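Local atomic coordinates of interleukin-1beta (Gallus gallus, PDB entry 2WRY), a protein that probably acts as a secreted inflammatory cytokine that binds the interleukin-1 receptor, this chain being the C-terminal, beta-trefoil part of a longer precursor. Residues F22-P27 against K72-Y77. Residues are numbered along the deposited sequence; the frame is centred on the assembly and turned at random.
Sequences FVLESP and KGYKLY
The backbone N of Leu24 gives its hydrogen to a water 2.8 Å away, and the same water lies 3.0 Å from OH of Tyr74, so one solvent molecule links the main chain of strand 21-26 to the phenol of Tyr74. The bridge illustrates how a tyrosine can serve two purposes at once, for one face of its ring also packs against a leucine methyl. CD2 of Leu24 sits 3.7 Å from the ring centroid and 26° off the normal, a CH-pi contact. It is offset toward the ring atom Tyr74 CD2, which is 3.4 Å from Leu24 CD2. With CG anti to the backbone N (chi1 -170°), the side chain of Leu24 reaches toward residues 72-77, and chi2 near 64° turns CD2, anti to CA, onto the ring. Leu24 and Tyr74 thus pass one another antiparallel and side by side. In the beta-trefoil of the interleukin-1 family, the contact joins strand 21-26 and the residue after it to the turn after strand 66-71 and the start of strand 76-83. Leu91, on strand 86-93, also packs on Leu24. Alongside Tyr74 the buried Leu76 meets the same methyl, its CD1 3.8 Å from Leu24 CD2. That CD1 touches the carbonyl O of Pro27 at 3.5 Å, just beyond the corner at Glu25, where Glu25 and Ser26 form a classic beta bulge opposite Gln29.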
loop_
_atom_site.group_PDB
_atom_site.type_symbol
_atom_site.label_atom_id
_atom_site.label_comp_id
_atom_site.label_asym_id
_atom_site.label_seq_id
_atom_site.Cartn_x
_atom_site.Cartn_y
_atom_site.Cartn_z
ATOM N N PHE A 22 -0.448 -0.356 10.608
ATOM C CA PHE A 22 -0.231 -1.694 10.024
ATOM C C PHE A 22 0.744 -2.499 10.899
ATOM O O PHE A 22 1.749 -1.965 11.408
ATOM C CB PHE A 22 0.384 -1.592 8.628
ATOM C CG PHE A 22 -0.491 -0.954 7.574
ATOM C CD1 PHE A 22 -1.851 -0.706 7.784
ATOM C CD2 PHE A 22 0.081 -0.598 6.357
ATOM C CE1 PHE A 22 -2.622 -0.106 6.759
ATOM C CE2 PHE A 22 -0.671 -0.027 5.327
ATOM C CZ PHE A 22 -2.031 0.225 5.532
ATOM N N VAL A 23 0.443 -3.779 11.071
ATOM C CA VAL A 23 1.442 -4.733 11.585
ATOM C C VAL A 23 1.521 -5.921 10.647
ATOM O O VAL A 23 0.536 -6.230 9.974
ATOM C CB VAL A 23 1.197 -5.202 13.066
ATOM C CG1 VAL A 23 1.106 -4.007 14.021
ATOM C CG2 VAL A 23 -0.003 -6.153 13.197
ATOM N N LEU A 24 2.676 -6.595 10.618
ATOM C CA LEU A 24 2.831 -7.785 9.781
ATOM C C LEU A 24 2.414 -9.009 10.589
ATOM O O LEU A 24 3.168 -9.500 11.434
ATOM C CB LEU A 24 4.267 -7.887 9.235
ATOM C CG LEU A 24 4.492 -8.943 8.163
ATOM C CD1 LEU A 24 3.678 -8.614 6.912
ATOM C CD2 LEU A 24 5.972 -9.064 7.816
ATOM N N GLU A 25 1.179 -9.452 10.378
ATOM C CA GLU A 25 0.616 -10.540 11.161
ATOM C C GLU A 25 1.359 -11.838 10.888
ATOM O O GLU A 25 1.642 -12.628 11.812
ATOM C CB GLU A 25 -0.869 -10.711 10.847
ATOM C CG GLU A 25 -1.502 -11.880 11.585
ATOM C CD GLU A 25 -2.978 -12.017 11.313
ATOM O OE1 GLU A 25 -3.347 -12.412 10.177
ATOM O OE2 GLU A 25 -3.769 -11.737 12.242
ATOM N N SER A 26 1.642 -12.055 9.611
ATOM C CA SER A 26 2.369 -13.225 9.137
ATOM C C SER A 26 3.172 -12.765 7.934
ATOM O O SER A 26 2.933 -11.678 7.391
ATOM C CB SER A 26 1.391 -14.335 8.753
ATOM O OG SER A 26 0.649 -13.952 7.607
ATOM N N PRO A 27 4.162 -13.558 7.507
ATOM C CA PRO A 27 4.933 -13.071 6.379
ATOM C C PRO A 27 4.155 -12.671 5.116
ATOM O O PRO A 27 4.702 -11.961 4.286
ATOM C CB PRO A 27 5.914 -14.223 6.109
ATOM C CG PRO A 27 6.049 -14.863 7.439
ATOM C CD PRO A 27 4.694 -14.821 8.038
ATOM N N LYS A 72 8.986 -1.839 5.319
ATOM C CA LYS A 72 10.342 -1.497 5.741
ATOM C C LYS A 72 10.880 -2.488 6.767
ATOM O O LYS A 72 10.252 -2.759 7.788
ATOM C CB LYS A 72 10.392 -0.071 6.300
ATOM C CG LYS A 72 11.807 0.351 6.672
ATOM C CD LYS A 72 11.762 1.859 6.949
ATOM C CE LYS A 72 13.168 2.462 7.060
ATOM N NZ LYS A 72 13.964 1.802 8.109
ATOM N N GLY A 73 12.038 -3.054 6.445
ATOM C CA GLY A 73 12.726 -3.998 7.330
ATOM C C GLY A 73 12.353 -5.462 7.166
ATOM O O GLY A 73 12.957 -6.343 7.821
ATOM N N TYR A 74 11.362 -5.728 6.316
ATOM C CA TYR A 74 10.909 -7.085 6.104
ATOM C C TYR A 74 11.197 -7.625 4.696
ATOM O O TYR A 74 10.869 -8.785 4.408
ATOM C CB TYR A 74 9.421 -7.180 6.397
ATOM C CG TYR A 74 9.025 -6.954 7.834
ATOM C CD1 TYR A 74 8.580 -5.701 8.277
ATOM C CD2 TYR A 74 9.041 -8.007 8.749
ATOM C CE1 TYR A 74 8.144 -5.510 9.586
ATOM C CE2 TYR A 74 8.615 -7.822 10.074
ATOM C CZ TYR A 74 8.165 -6.576 10.472
ATOM O OH TYR A 74 7.742 -6.385 11.767
ATOM N N LYS A 75 11.792 -6.789 3.835
ATOM C CA LYS A 75 12.228 -7.215 2.499
ATOM C C LYS A 75 11.038 -7.699 1.639
ATOM O O LYS A 75 11.147 -8.621 0.812
ATOM C CB LYS A 75 13.380 -8.254 2.637
ATOM C CG LYS A 75 14.733 -7.669 3.198
ATOM C CD LYS A 75 14.704 -7.391 4.700
ATOM C CE LYS A 75 16.095 -7.104 5.245
ATOM N NZ LYS A 75 16.035 -6.776 6.699
ATOM N N LEU A 76 9.900 -7.025 1.828
ATOM C CA LEU A 76 8.668 -7.335 1.103
ATOM C C LEU A 76 8.218 -6.087 0.358
ATOM O O LEU A 76 8.454 -4.976 0.828
ATOM C CB LEU A 76 7.556 -7.719 2.082
ATOM C CG LEU A 76 7.751 -9.001 2.922
ATOM C CD1 LEU A 76 6.721 -9.114 4.045
ATOM C CD2 LEU A 76 7.699 -10.276 2.039
ATOM N N TYR A 77 7.555 -6.287 -0.787
ATOM C CA TYR A 77 6.776 -5.223 -1.443
ATOM C C TYR A 77 5.316 -5.640 -1.603
ATOM O O TYR A 77 5.032 -6.830 -1.785
ATOM C CB TYR A 77 7.368 -4.846 -2.805
ATOM C CG TYR A 77 8.548 -3.908 -2.682
ATOM C CD1 TYR A 77 8.373 -2.523 -2.789
ATOM C CD2 TYR A 77 9.834 -4.386 -2.419
ATOM C CE1 TYR A 77 9.431 -1.652 -2.674
ATOM C CE2 TYR A 77 10.911 -3.512 -2.310
ATOM C CZ TYR A 77 10.693 -2.137 -2.425
ATOM O OH TYR A 77 11.712 -1.236 -2.277
HETATM O O HOH W 1 4.820 -6.136 12.395
#